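Local structure of Glucose/sorbosone dehydrogenases (Escherichia coli K12, 2G8S) at residues G39-W44 and I83-S88; H30-T35 and Y335-T340; K290-A295 and G315-D320. The protein is of unknown function but belongs to the glucose/sorbosone dehydrogenase family, folding as a six-bladed beta-propeller that carries a bound calcium ion. All blocks are in the same frame, centred on the assembly; numbering follows the deposited sequence. Where two conformers were deposited one is given.

Contact 1: residues G39-W44 and I83-S88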
ATOM      1  N   GLY A  39       7.716 -14.557  -2.138  1.00  9.41           N
ATOM      2  CA  GLY A  39       7.110 -14.942  -3.412  1.00  9.84           C
ATOM      3  C   GLY A  39       5.949 -15.918  -3.390  1.00  9.65           C
ATOM      4  O   GLY A  39       5.510 -16.365  -4.451  1.00 10.90           O
ATOM      5  N   GLU A  40       5.434 -16.220  -2.200  1.00  9.10           N
ATOM      6  CA  GLU A  40       4.334 -17.173  -2.046  1.00  8.85           C
ATOM      7  C   GLU A  40       3.006 -16.483  -1.775  1.00  8.46           C
ATOM      8  O   GLU A  40       2.945 -15.548  -0.966  1.00  8.83           O
ATOM      9  CB  GLU A  40       4.614 -18.120  -0.888  1.00  8.85           C
ATOM     10  CG  GLU A  40       5.779 -19.061  -1.154  1.00 10.41           C
ATOM     11  CD  GLU A  40       6.154 -19.907   0.042  1.00 12.43           C
ATOM     12  OE1 GLU A  40       5.574 -19.741   1.140  1.00 12.04           O
ATOM     13  OE2 GLU A  40       7.059 -20.747  -0.116  1.00 15.39           O
ATOM     14  N   LEU A  41       1.963 -16.964  -2.454  1.00  7.75           N
ATOM     15  CA  LEU A  41       0.570 -16.594  -2.168  1.00  7.94           C
ATOM     16  C   LEU A  41      -0.087 -17.785  -1.479  1.00  8.27           C
ATOM     17  O   LEU A  41      -0.035 -18.900  -1.984  1.00  9.42           O
ATOM     18  CB  LEU A  41      -0.175 -16.241  -3.460  1.00  7.74           C
ATOM     19  CG  LEU A  41      -1.644 -15.788  -3.357  1.00  7.35           C
ATOM     20  CD1 LEU A  41      -1.781 -14.455  -2.614  1.00  6.99           C
ATOM     21  CD2 LEU A  41      -2.287 -15.681  -4.728  1.00  8.17           C
ATOM     22  N   ARG A  42      -0.682 -17.556  -0.315  1.00  8.06           N
ATOM     23  CA  ARG A  42      -1.273 -18.658   0.441  1.00  8.49           C
ATOM     24  C   ARG A  42      -2.685 -18.310   0.873  1.00  8.65           C
ATOM     25  O   ARG A  42      -3.057 -17.142   0.917  1.00  9.04           O
ATOM     26  CB  ARG A  42      -0.402 -19.041   1.644  1.00  8.69           C
ATOM     27  CG  ARG A  42       0.897 -19.771   1.249  1.00  8.81           C
ATOM     28  CD  ARG A  42       1.729 -20.073   2.469  1.00  9.97           C
ATOM     29  NE  ARG A  42       3.056 -20.635   2.182  1.00 10.54           N
ATOM     30  CZ  ARG A  42       3.454 -21.855   2.540  1.00 12.30           C
ATOM     31  NH1 ARG A  42       2.627 -22.678   3.186  1.00 12.54           N
ATOM     32  NH2 ARG A  42       4.690 -22.249   2.264  1.00 12.86           N
ATOM     33  N   HIS A  43      -3.475 -19.340   1.141  1.00  8.95           N
ATOM     34  CA  HIS A  43      -4.841 -19.186   1.629  1.00  9.07           C
ATOM     35  C   HIS A  43      -4.889 -19.569   3.102  1.00  9.44           C
ATOM     36  O   HIS A  43      -4.336 -20.608   3.495  1.00  9.77           O
ATOM     37  CB  HIS A  43      -5.766 -20.096   0.811  1.00  9.49           C
ATOM     38  CG  HIS A  43      -7.151 -20.234   1.370  1.00 10.32           C
ATOM     39  ND1 HIS A  43      -7.675 -21.446   1.770  1.00 11.54           N
ATOM     40  CD2 HIS A  43      -8.125 -19.315   1.579  1.00 11.20           C
ATOM     41  CE1 HIS A  43      -8.914 -21.268   2.199  1.00 10.75           C
ATOM     42  NE2 HIS A  43      -9.210 -19.983   2.099  1.00 10.99           N
ATOM     43  N   TRP A  44      -5.516 -18.721   3.916  1.00  9.71           N
ATOM     44  CA  TRP A  44      -5.778 -19.046   5.314  1.00  9.36           C
ATOM     45  C   TRP A  44      -7.281 -19.109   5.554  1.00  9.71           C
ATOM     46  O   TRP A  44      -8.023 -18.269   5.051  1.00  9.13           O
ATOM     47  CB  TRP A  44      -5.147 -18.011   6.258  1.00  9.46           C
ATOM     48  CG  TRP A  44      -5.353 -18.385   7.696  1.00  9.17           C
ATOM     49  CD1 TRP A  44      -4.531 -19.160   8.461  1.00  9.82           C
ATOM     50  CD2 TRP A  44      -6.474 -18.042   8.527  1.00  9.57           C
ATOM     51  NE1 TRP A  44      -5.066 -19.321   9.721  1.00 10.33           N
ATOM     52  CE2 TRP A  44      -6.255 -18.646   9.787  1.00  9.85           C
ATOM     53  CE3 TRP A  44      -7.637 -17.281   8.332  1.00  9.90           C
ATOM     54  CZ2 TRP A  44      -7.153 -18.511  10.850  1.00 10.47           C
ATOM     55  CZ3 TRP A  44      -8.535 -17.155   9.390  1.00 10.37           C
ATOM     56  CH2 TRP A  44      -8.284 -17.769  10.632  1.00 10.08           C
ATOM     57  N   ILE A  83      -8.201 -11.792  -9.512  1.00  7.83           N
ATOM     58  CA  ILE A  83      -7.370 -11.223  -8.457  1.00  8.54           C
ATOM     59  C   ILE A  83      -6.163 -10.533  -9.073  1.00  7.73           C
ATOM     60  O   ILE A  83      -5.628 -10.988 -10.088  1.00  7.76           O
ATOM     61  CB  ILE A  83      -6.963 -12.248  -7.360  1.00  9.36           C
ATOM     62  CG1 ILE A  83      -5.935 -13.255  -7.861  1.00 10.83           C
ATOM     63  CG2 ILE A  83      -8.194 -12.932  -6.778  1.00 10.70           C
ATOM     64  CD1 ILE A  83      -5.172 -13.947  -6.718  1.00 10.50           C
ATOM     65  N   TRP A  84      -5.797  -9.400  -8.484  1.00  6.54           N
ATOM     66  CA  TRP A  84      -4.666  -8.600  -8.934  1.00  6.20           C
ATOM     67  C   TRP A  84      -3.499  -8.749  -7.971  1.00  6.17           C
ATOM     68  O   TRP A  84      -3.695  -8.822  -6.751  1.00  6.84           O
ATOM     69  CB  TRP A  84      -5.067  -7.121  -9.012  1.00  6.32           C
ATOM     70  CG  TRP A  84      -5.986  -6.782 -10.151  1.00  6.53           C
ATOM     71  CD1 TRP A  84      -7.307  -7.135 -10.295  1.00  6.68           C
ATOM     72  CD2 TRP A  84      -5.645  -6.022 -11.315  1.00  5.79           C
ATOM     73  NE1 TRP A  84      -7.806  -6.637 -11.483  1.00  7.26           N
ATOM     74  CE2 TRP A  84      -6.807  -5.947 -12.128  1.00  6.98           C
ATOM     75  CE3 TRP A  84      -4.470  -5.387 -11.752  1.00  6.60           C
ATOM     76  CZ2 TRP A  84      -6.824  -5.249 -13.350  1.00  6.81           C
ATOM     77  CZ3 TRP A  84      -4.481  -4.708 -12.966  1.00  7.55           C
ATOM     78  CH2 TRP A  84      -5.651  -4.641 -13.750  1.00  7.08           C
ATOM     79  N   LEU A  85      -2.284  -8.787  -8.516  1.00  5.73           N
ATOM     80  CA  LEU A  85      -1.067  -8.842  -7.701  1.00  5.80           C
ATOM     81  C   LEU A  85      -0.081  -7.780  -8.167  1.00  5.76           C
ATOM     82  O   LEU A  85      -0.012  -7.458  -9.363  1.00  6.32           O
ATOM     83  CB  LEU A  85      -0.375 -10.210  -7.805  1.00  6.07           C
ATOM     84  CG  LEU A  85      -1.165 -11.462  -7.402  1.00  6.58           C
ATOM     85  CD1 LEU A  85      -0.439 -12.748  -7.805  1.00  7.64           C
ATOM     86  CD2 LEU A  85      -1.420 -11.462  -5.892  1.00  8.46           C
ATOM     87  N   SER A  86       0.683  -7.237  -7.222  1.00  5.67           N
ATOM     88  CA  SER A  86       1.830  -6.420  -7.577  1.00  5.49           C
ATOM     89  C   SER A  86       3.096  -7.053  -7.013  1.00  5.61           C
ATOM     90  O   SER A  86       3.055  -7.797  -6.038  1.00  6.07           O
ATOM     91  CB  SER A  86       1.671  -4.988  -7.060  1.00  5.16           C
ATOM     92  OG  SER A  86       1.670  -4.939  -5.641  1.00  5.51           O
ATOM     93  N   TYR A  87       4.223  -6.761  -7.644  1.00  5.60           N
ATOM     94  CA  TYR A  87       5.483  -7.404  -7.277  1.00  6.02           C
ATOM     95  C   TYR A  87       6.640  -6.608  -7.856  1.00  6.63           C
ATOM     96  O   TYR A  87       6.434  -5.778  -8.730  1.00  6.54           O
ATOM     97  CB  TYR A  87       5.514  -8.862  -7.790  1.00  6.44           C
ATOM     98  CG  TYR A  87       5.392  -9.026  -9.298  1.00  6.51           C
ATOM     99  CD1 TYR A  87       6.520  -9.310 -10.074  1.00  7.28           C
ATOM    100  CD2 TYR A  87       4.148  -8.941  -9.946  1.00  7.21           C
ATOM    101  CE1 TYR A  87       6.423  -9.473 -11.459  1.00  6.52           C
ATOM    102  CE2 TYR A  87       4.045  -9.107 -11.340  1.00  7.90           C
ATOM    103  CZ  TYR A  87       5.191  -9.364 -12.081  1.00  7.56           C
ATOM    104  OH  TYR A  87       5.116  -9.535 -13.447  1.00  9.35           O
ATOM    105  N   SER A  88       7.847  -6.852  -7.362  1.00  6.76           N
ATOM    106  CA  SER A  88       9.024  -6.274  -8.015  1.00  7.56           C
ATOM    107  C   SER A  88       9.575  -7.242  -9.053  1.00  8.09           C
ATOM    108  O   SER A  88       9.552  -8.460  -8.862  1.00  7.78           O
ATOM    109  CB  SER A  88      10.089  -5.882  -6.995  1.00  7.89           C
ATOM    110  OG  SER A  88      10.371  -6.937  -6.105  1.00  9.85           O
TER
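Leu41 and Ile83 point at each other from two facing sheets and meet tip to tip, Leu41 CD2 lying 3.9 Å from Ile83 CD1. The leucine gets there because its CG is anti to the backbone N (chi1 -178°), which sends both methyls outward from strand 40-45. Its second branch serves a different neighbour: Leu41 CD1 comes within 4.5 Å of Leu85 CD2, a looser approach. One leucine thus forks between two residues that stand on the same side of strand 82-90. Val71, on the adjoining strand 68-73, packs against both Leu41 and Leu85, while Leu33 and Leu105 cover Ile83. The backbones stay well apart, with 9.7 Å from Leu41 CA to Leu85 CA, as is expected where two propeller blades stack face to face through their side chains.

On the other side of strand 40-45, Glu40 and Arg42, two residues apart, pair with each other. Arg42 approaches side-on, NE and NH2 both 2.9 Å from Glu40 OE1 and both reaching it from one face of the carboxylate, about 46° out of its plane, although the oxygen lies nearly in the guanidinium plane. Arg42 NH1 turns instead to the carbonyl of Ser51. Charge is therefore kept away from the leucine, and the touching side chains of these two segments meet through dispersion and the exclusion of water.

Contact 2: residues H30-T35 and Y335-T340. With EDO (1,2-ethanediol), chain L.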
ATOM      1  N   HIS A  30     -14.943 -17.566   3.211  1.00 17.12           N
ATOM      2  CA  HIS A  30     -13.944 -18.487   2.678  0.60 16.61           C
ATOM      3  C   HIS A  30     -12.516 -18.149   3.127  1.00 15.91           C
ATOM      4  O   HIS A  30     -11.540 -18.656   2.564  1.00 16.46           O
ATOM      5  CB  HIS A  30     -14.031 -18.524   1.148  0.60 16.86           C
ATOM      6  CG  HIS A  30     -15.220 -19.270   0.626  0.60 17.74           C
ATOM      7  ND1 HIS A  30     -16.487 -18.729   0.599  0.60 18.40           N
ATOM      8  CD2 HIS A  30     -15.332 -20.514   0.101  0.60 18.35           C
ATOM      9  CE1 HIS A  30     -17.331 -19.608   0.087  0.60 18.44           C
ATOM     10  NE2 HIS A  30     -16.654 -20.700  -0.226  0.60 18.57           N
ATOM     11  N   GLY A  31     -12.388 -17.301   4.141  1.00 14.28           N
ATOM     12  CA  GLY A  31     -11.068 -16.976   4.681  1.00 13.12           C
ATOM     13  C   GLY A  31     -10.414 -15.865   3.891  1.00 12.19           C
ATOM     14  O   GLY A  31     -11.091 -14.928   3.450  1.00 11.62           O
HETATM   15  N   MSE A  32      -9.097 -15.962   3.715  1.00 11.35           N
HETATM   16  CA  MSE A  32      -8.337 -14.897   3.062  0.50 11.31           C
HETATM   17  C   MSE A  32      -7.097 -15.389   2.334  1.00 10.91           C
HETATM   18  O   MSE A  32      -6.591 -16.466   2.625  1.00 11.03           O
HETATM   19  CB  MSE A  32      -7.902 -13.870   4.093  0.50 11.57           C
HETATM   20  CG  MSE A  32      -6.968 -14.434   5.128  0.50 11.62           C
HETATM   21 SE   MSE A  32      -6.471 -13.137   6.327  0.32 12.20          SE
HETATM   22  CE  MSE A  32      -8.167 -12.955   7.346  0.50 11.49           C
ATOM     23  N   LEU A  33      -6.634 -14.587   1.383  1.00  9.98           N
ATOM     24  CA  LEU A  33      -5.354 -14.813   0.733  1.00  8.61           C
ATOM     25  C   LEU A  33      -4.336 -13.906   1.414  1.00  8.19           C
ATOM     26  O   LEU A  33      -4.669 -12.793   1.844  1.00  8.46           O
ATOM     27  CB  LEU A  33      -5.440 -14.471  -0.752  1.00  8.57           C
ATOM     28  CG  LEU A  33      -6.433 -15.252  -1.626  1.00 10.02           C
ATOM     29  CD1 LEU A  33      -6.406 -14.706  -3.040  1.00 12.45           C
ATOM     30  CD2 LEU A  33      -6.152 -16.750  -1.623  1.00 11.82           C
ATOM     31  N   ILE A  34      -3.099 -14.386   1.521  1.00  7.16           N
ATOM     32  CA  ILE A  34      -2.009 -13.614   2.106  1.00  7.20           C
ATOM     33  C   ILE A  34      -0.804 -13.711   1.188  1.00  6.58           C
ATOM     34  O   ILE A  34      -0.455 -14.804   0.746  1.00  7.43           O
ATOM     35  CB  ILE A  34      -1.605 -14.155   3.513  1.00  6.91           C
ATOM     36  CG1 ILE A  34      -2.825 -14.217   4.445  1.00  7.20           C
ATOM     37  CG2 ILE A  34      -0.490 -13.304   4.125  1.00  8.18           C
ATOM     38  CD1 ILE A  34      -2.593 -14.978   5.749  1.00  8.13           C
ATOM     39  N   THR A  35      -0.184 -12.573   0.887  1.00  6.04           N
ATOM     40  CA  THR A  35       1.084 -12.595   0.165  1.00  6.19           C
ATOM     41  C   THR A  35       2.234 -12.663   1.153  1.00  6.79           C
ATOM     42  O   THR A  35       2.212 -11.991   2.179  1.00  6.51           O
ATOM     43  CB  THR A  35       1.285 -11.343  -0.706  1.00  6.16           C
ATOM     44  OG1 THR A  35       1.070 -10.163   0.084  1.00  6.43           O
ATOM     45  CG2 THR A  35       0.343 -11.359  -1.893  1.00  6.75           C
ATOM     46  N   TYR A 335     -13.952  -6.586  12.565  1.00  8.08           N
ATOM     47  CA  TYR A 335     -12.704  -6.694  13.310  1.00  7.93           C
ATOM     48  C   TYR A 335     -11.562  -6.078  12.510  1.00  8.08           C
ATOM     49  O   TYR A 335     -11.653  -5.955  11.285  1.00  8.36           O
ATOM     50  CB  TYR A 335     -12.399  -8.167  13.611  1.00  8.60           C
ATOM     51  CG  TYR A 335     -13.189  -8.704  14.778  1.00  9.70           C
ATOM     52  CD1 TYR A 335     -12.598  -8.856  16.042  1.00 10.07           C
ATOM     53  CD2 TYR A 335     -14.520  -9.070  14.619  1.00 10.52           C
ATOM     54  CE1 TYR A 335     -13.337  -9.343  17.134  1.00 10.81           C
ATOM     55  CE2 TYR A 335     -15.269  -9.567  15.703  1.00 11.46           C
ATOM     56  CZ  TYR A 335     -14.669  -9.700  16.943  1.00 10.99           C
ATOM     57  OH  TYR A 335     -15.418 -10.183  18.000  1.00 14.43           O
ATOM     58  N   LEU A 336     -10.494  -5.696  13.205  1.00  7.73           N
ATOM     59  CA  LEU A 336      -9.267  -5.266  12.541  1.00  8.66           C
ATOM     60  C   LEU A 336      -8.369  -6.476  12.347  1.00  7.86           C
ATOM     61  O   LEU A 336      -8.220  -7.282  13.257  1.00  8.69           O
ATOM     62  CB  LEU A 336      -8.547  -4.219  13.391  1.00  8.84           C
ATOM     63  CG  LEU A 336      -7.650  -3.215  12.682  1.00 11.72           C
ATOM     64  CD1 LEU A 336      -8.523  -2.270  11.834  1.00 12.58           C
ATOM     65  CD2 LEU A 336      -6.855  -2.430  13.731  1.00 11.46           C
ATOM     66  N   TYR A 337      -7.783  -6.592  11.157  1.00  7.01           N
ATOM     67  CA  TYR A 337      -6.851  -7.672  10.835  1.00  6.58           C
ATOM     68  C   TYR A 337      -5.487  -7.063  10.565  1.00  6.41           C
ATOM     69  O   TYR A 337      -5.376  -6.078   9.842  1.00  7.29           O
ATOM     70  CB  TYR A 337      -7.346  -8.491   9.645  1.00  7.39           C
ATOM     71  CG  TYR A 337      -8.538  -9.343  10.020  1.00  7.10           C
ATOM     72  CD1 TYR A 337      -8.383 -10.686  10.366  1.00  7.69           C
ATOM     73  CD2 TYR A 337      -9.823  -8.794  10.070  1.00  7.37           C
ATOM     74  CE1 TYR A 337      -9.470 -11.459  10.735  1.00  7.97           C
ATOM     75  CE2 TYR A 337     -10.934  -9.570  10.447  1.00  8.52           C
ATOM     76  CZ  TYR A 337     -10.741 -10.908  10.769  1.00  7.95           C
ATOM     77  OH  TYR A 337     -11.803 -11.708  11.142  1.00  9.43           O
ATOM     78  N   VAL A 338      -4.460  -7.647  11.172  1.00  5.90           N
ATOM     79  CA  VAL A 338      -3.132  -7.034  11.180  1.00  6.16           C
ATOM     80  C   VAL A 338      -2.086  -8.063  10.778  1.00  6.40           C
ATOM     81  O   VAL A 338      -2.120  -9.195  11.248  1.00  6.96           O
ATOM     82  CB  VAL A 338      -2.792  -6.443  12.586  1.00  6.51           C
ATOM     83  CG1 VAL A 338      -1.388  -5.845  12.630  1.00  6.95           C
ATOM     84  CG2 VAL A 338      -3.819  -5.385  12.989  1.00  6.48           C
ATOM     85  N   LEU A 339      -1.167  -7.652   9.904  1.00  5.95           N
ATOM     86  CA  LEU A 339      -0.024  -8.490   9.509  1.00  6.25           C
ATOM     87  C   LEU A 339       1.252  -7.843  10.006  1.00  6.56           C
ATOM     88  O   LEU A 339       1.440  -6.625   9.861  1.00  6.44           O
ATOM     89  CB  LEU A 339       0.058  -8.620   7.980  1.00  6.26           C
ATOM     90  CG  LEU A 339      -1.018  -9.461   7.292  1.00  6.47           C
ATOM     91  CD1 LEU A 339      -0.935  -9.233   5.798  1.00  7.21           C
ATOM     92  CD2 LEU A 339      -0.888 -10.962   7.633  1.00  7.91           C
ATOM     93  N   THR A 340       2.124  -8.645  10.612  1.00  7.06           N
ATOM     94  CA  THR A 340       3.385  -8.124  11.121  1.00  7.80           C
ATOM     95  C   THR A 340       4.537  -8.380  10.145  1.00  8.71           C
ATOM     96  O   THR A 340       4.517  -9.364   9.396  1.00  8.62           O
ATOM     97  CB  THR A 340       3.725  -8.702  12.504  1.00  7.85           C
ATOM     98  OG1 THR A 340       4.058 -10.089  12.384  1.00  7.37           O
ATOM     99  CG2 THR A 340       2.547  -8.535  13.448  1.00  7.47           C
TER
HETATM  100  C1  EDO L3019     -11.728 -16.649  12.690  0.50 24.30           C
HETATM  101  O1  EDO L3019     -11.579 -15.673  13.724  0.50 24.02           O
HETATM  102  C2  EDO L3019     -11.975 -15.954  11.360  0.50 24.60           C
HETATM  103  O2  EDO L3019     -11.378 -14.653  11.376  0.50 24.23           O
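Tyr337 reaches from strand 336-340 toward Met32, a selenomethionine on strand 32-36, and the two side chains cross obliquely. From CB the tyrosine turns its CG beside the backbone N, anti to the carbonyl carbon (chi1 -72°), and the ring then extends past the bent end of Met32. In one of the two conformers of Met32, ring atom Tyr337 CD1 lies 3.8 Å from Met32 CE, and Tyr337 CE1 follows at 3.9 Å from the same methyl. At the far end, Tyr337 OH accepts a hydrogen bond from O2 of a bound 1,2-ethanediol at 3.0 Å, the diol oxygen lying at the ring edge and near its plane. The phenol also bonds to Asp333 OD2, so its polar tip has two partners. Lys349 NZ holds the diol too. Two residues further along, Ile34 CG2 meets Leu339 CD2 at 4.2 Å, continuing the apolar seam.

Phe25 stands edge-to-face with Tyr337 and also touches Met32, while Leu347 packs on Met32. The contact therefore lies between the sheet of strands 20-25, 32-36, 40-45 and 49-50 and the sheet of strands 325-330, 336-340 and 345-352 with the N-terminal strand 8-17, where the first and last blades of the propeller come together.

Contact 3: residues K290-A295 and G315-D320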
ATOM      1  N   LYS A 290     -12.669   6.216  12.599  1.00  5.95           N
ATOM      2  CA  LYS A 290     -11.235   6.085  12.872  0.90  6.19           C
ATOM      3  C   LYS A 290     -10.470   5.587  11.655  1.00  5.80           C
ATOM      4  O   LYS A 290     -11.042   4.966  10.749  1.00  5.71           O
ATOM      5  CB  LYS A 290     -10.966   5.130  14.035  0.90  6.84           C
ATOM      6  CG  LYS A 290     -11.620   5.491  15.352  0.90  9.24           C
ATOM      7  CD  LYS A 290     -11.165   6.805  15.923  0.90 11.55           C
ATOM      8  CE  LYS A 290     -11.922   7.102  17.213  0.90 12.24           C
ATOM      9  NZ  LYS A 290     -11.663   8.492  17.620  0.90 13.85           N
ATOM     10  N   LEU A 291      -9.176   5.868  11.655  1.00  5.62           N
ATOM     11  CA  LEU A 291      -8.248   5.366  10.663  1.00  5.96           C
ATOM     12  C   LEU A 291      -7.102   4.711  11.431  1.00  5.62           C
ATOM     13  O   LEU A 291      -6.519   5.331  12.330  1.00  6.40           O
ATOM     14  CB  LEU A 291      -7.715   6.525   9.824  1.00  6.03           C
ATOM     15  CG  LEU A 291      -6.518   6.286   8.903  1.00  6.19           C
ATOM     16  CD1 LEU A 291      -6.845   5.235   7.845  1.00  6.37           C
ATOM     17  CD2 LEU A 291      -6.128   7.619   8.263  1.00  6.93           C
ATOM     18  N   PHE A 292      -6.784   3.469  11.075  1.00  5.53           N
ATOM     19  CA  PHE A 292      -5.745   2.696  11.748  1.00  5.90           C
ATOM     20  C   PHE A 292      -4.595   2.538  10.785  1.00  6.05           C
ATOM     21  O   PHE A 292      -4.807   2.115   9.652  1.00  6.87           O
ATOM     22  CB  PHE A 292      -6.282   1.316  12.156  1.00  5.73           C
ATOM     23  CG  PHE A 292      -7.347   1.384  13.209  1.00  5.32           C
ATOM     24  CD1 PHE A 292      -7.007   1.302  14.564  1.00  5.67           C
ATOM     25  CD2 PHE A 292      -8.685   1.553  12.851  1.00  5.93           C
ATOM     26  CE1 PHE A 292      -7.971   1.384  15.551  1.00  7.22           C
ATOM     27  CE2 PHE A 292      -9.675   1.632  13.841  1.00  8.21           C
ATOM     28  CZ  PHE A 292      -9.322   1.550  15.190  1.00  7.23           C
ATOM     29  N   ILE A 293      -3.393   2.908  11.230  1.00  5.74           N
ATOM     30  CA  ILE A 293      -2.204   2.899  10.372  1.00  6.35           C
ATOM     31  C   ILE A 293      -1.083   2.088  11.008  1.00  5.87           C
ATOM     32  O   ILE A 293      -0.696   2.332  12.156  1.00  5.59           O
ATOM     33  CB  ILE A 293      -1.688   4.336  10.083  1.00  6.20           C
ATOM     34  CG1 ILE A 293      -2.832   5.226   9.580  1.00  7.23           C
ATOM     35  CG2 ILE A 293      -0.524   4.289   9.092  1.00  7.16           C
ATOM     36  CD1 ILE A 293      -2.402   6.661   9.224  1.00  8.04           C
ATOM     37  N   GLY A 294      -0.559   1.113  10.271  1.00  5.29           N
ATOM     38  CA  GLY A 294       0.569   0.349  10.778  1.00  5.06           C
ATOM     39  C   GLY A 294       1.815   1.207  10.897  1.00  5.23           C
ATOM     40  O   GLY A 294       1.987   2.174  10.147  1.00  5.39           O
ATOM     41  N   ALA A 295       2.684   0.848  11.840  1.00  5.46           N
ATOM     42  CA  ALA A 295       3.973   1.499  11.986  1.00  6.00           C
ATOM     43  C   ALA A 295       5.058   0.431  12.030  1.00  6.31           C
ATOM     44  O   ALA A 295       5.095  -0.418  12.939  1.00  6.89           O
ATOM     45  CB  ALA A 295       3.991   2.373  13.238  1.00  6.05           C
ATOM     46  N   GLY A 315      -3.695   7.962  19.534  1.00  8.11           N
ATOM     47  CA  GLY A 315      -2.699   7.212  20.283  1.00  7.81           C
ATOM     48  C   GLY A 315      -2.297   5.956  19.538  1.00  7.80           C
ATOM     49  O   GLY A 315      -2.493   5.857  18.329  1.00  7.95           O
ATOM     50  N   ARG A 316      -1.713   5.013  20.272  1.00  7.60           N
ATOM     51  CA  ARG A 316      -1.145   3.794  19.698  1.00  7.97           C
ATOM     52  C   ARG A 316      -1.703   2.557  20.369  1.00  8.03           C
ATOM     53  O   ARG A 316      -2.035   2.578  21.563  1.00  9.32           O
ATOM     54  CB  ARG A 316       0.375   3.782  19.876  1.00  7.69           C
ATOM     55  CG  ARG A 316       1.108   5.007  19.338  1.00  8.37           C
ATOM     56  CD  ARG A 316       0.952   5.155  17.822  1.00  8.82           C
ATOM     57  NE  ARG A 316       1.702   6.298  17.306  1.00  8.77           N
ATOM     58  CZ  ARG A 316       2.877   6.223  16.687  1.00  8.93           C
ATOM     59  NH1 ARG A 316       3.470   5.049  16.488  1.00  8.32           N
ATOM     60  NH2 ARG A 316       3.466   7.341  16.255  1.00  9.37           N
ATOM     61  N   ILE A 317      -1.808   1.482  19.590  1.00  7.45           N
ATOM     62  CA  ILE A 317      -2.164   0.159  20.105  1.00  7.47           C
ATOM     63  C   ILE A 317      -1.149  -0.878  19.607  1.00  7.69           C
ATOM     64  O   ILE A 317      -0.426  -0.632  18.642  1.00  7.32           O
ATOM     65  CB  ILE A 317      -3.622  -0.241  19.742  1.00  6.91           C
ATOM     66  CG1 ILE A 317      -3.816  -0.328  18.224  1.00  7.17           C
ATOM     67  CG2 ILE A 317      -4.633   0.731  20.400  1.00  7.61           C
ATOM     68  CD1 ILE A 317      -5.185  -0.865  17.781  1.00  7.91           C
ATOM     69  N   LEU A 318      -1.086  -2.022  20.291  1.00  7.74           N
ATOM     70  CA  LEU A 318      -0.157  -3.126  19.970  1.00  8.45           C
ATOM     71  C   LEU A 318       1.318  -2.859  20.306  1.00  9.29           C
ATOM     72  O   LEU A 318       2.171  -3.717  20.065  1.00  9.16           O
ATOM     73  CB  LEU A 318      -0.300  -3.589  18.507  1.00  8.18           C
ATOM     74  CG  LEU A 318      -1.679  -3.975  17.967  1.00  9.06           C
ATOM     75  CD1 LEU A 318      -1.584  -4.423  16.523  1.00 11.12           C
ATOM     76  CD2 LEU A 318      -2.297  -5.059  18.809  1.00 10.04           C
ATOM     77  N   THR A 319       1.619  -1.702  20.894  1.00 10.32           N
ATOM     78  CA  THR A 319       3.009  -1.365  21.209  1.00 11.18           C
ATOM     79  C   THR A 319       3.664  -2.394  22.127  1.00 11.72           C
ATOM     80  O   THR A 319       4.857  -2.673  21.995  1.00 12.61           O
ATOM     81  CB  THR A 319       3.133   0.032  21.849  1.00 11.22           C
ATOM     82  OG1 THR A 319       2.295   0.953  21.143  1.00 11.11           O
ATOM     83  CG2 THR A 319       4.574   0.526  21.790  1.00 12.72           C
ATOM     84  N   ASP A 320       2.884  -2.973  23.037  1.00 12.03           N
ATOM     85  CA  ASP A 320       3.458  -3.945  23.971  1.00 12.61           C
ATOM     86  C   ASP A 320       3.886  -5.279  23.341  1.00 12.44           C
ATOM     87  O   ASP A 320       4.586  -6.070  23.984  1.00 13.44           O
ATOM     88  CB  ASP A 320       2.547  -4.151  25.190  1.00 13.27           C
ATOM     89  CG  ASP A 320       1.169  -4.700  24.840  1.00 15.32           C
ATOM     90  OD1 ASP A 320       0.857  -4.926  23.653  1.00 16.57           O
ATOM     91  OD2 ASP A 320       0.369  -4.900  25.789  1.00 18.83           O
TER
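Arg316 NH1 is gripped by two carboxylates, those of Asp298 and Asp300, and the same nitrogen lies 4.2 Å from the methyl CB of Ala295. Arg316 NE has a third acid, Glu313, so the guanidinium is held at more than one corner and its rotation is probably fixed. The side chain bends twice before it straightens (chi1 -54°, chi2 -63°), which swings the charged end over the intervening strand toward Ala295. Asp300 is shared: one carboxylate oxygen faces Arg316, the other bonds to Thr319 OG1, tying the start of the 3-10 segment at 319-320 to the same group. The three acids probably offset the charge of the arginine.

Strands 290-295 and 310-317 are the second and fourth strands of one four-stranded antiparallel propeller blade, with strand 300-307 running between them. The contact therefore passes over a strand, and Phe292 CA and Arg316 CA, the nearest pair, are 9.3 Å apart. Side chains alternate along each strand, and the aromatic part of the contact is formed by Ile317, the residue after the arginine. There Phe292 CE1 comes within 4.2 Å of Ile317 CD1, the methyl approaching the ring obliquely, with Val303 of the middle strand also against the phenylalanine. Trp287 adds an edge-to-face ring contact to Phe292. Ile317 also touches Val8, on the N-terminal strand 8-17 of the adjacent blade, and Thr7 just before that strand.

In the fold
Strand 32-36 opens contact 2 near the start of the propeller and strand 336-340 closes it some 300 residues later, with contacts 1 and 3 following in series inside that loop. Contacts 1 and 2, with centres 12 Å apart, share the first blade: neighbouring strands 32-36 and 40-45 present it to the second blade in one case and to the last in the other. Contact 3 lies within the penultimate blade, its centre 16 Å from that of contact 2, and meets it where Phe292 packs on Leu336 and Leu318 on Val338. It does not touch contact 1, about 25 Å away between centres. Contact 2 thus joins the first blade to the last, which the N-terminal strand 8-17 completes, and contact 3 packs beside it.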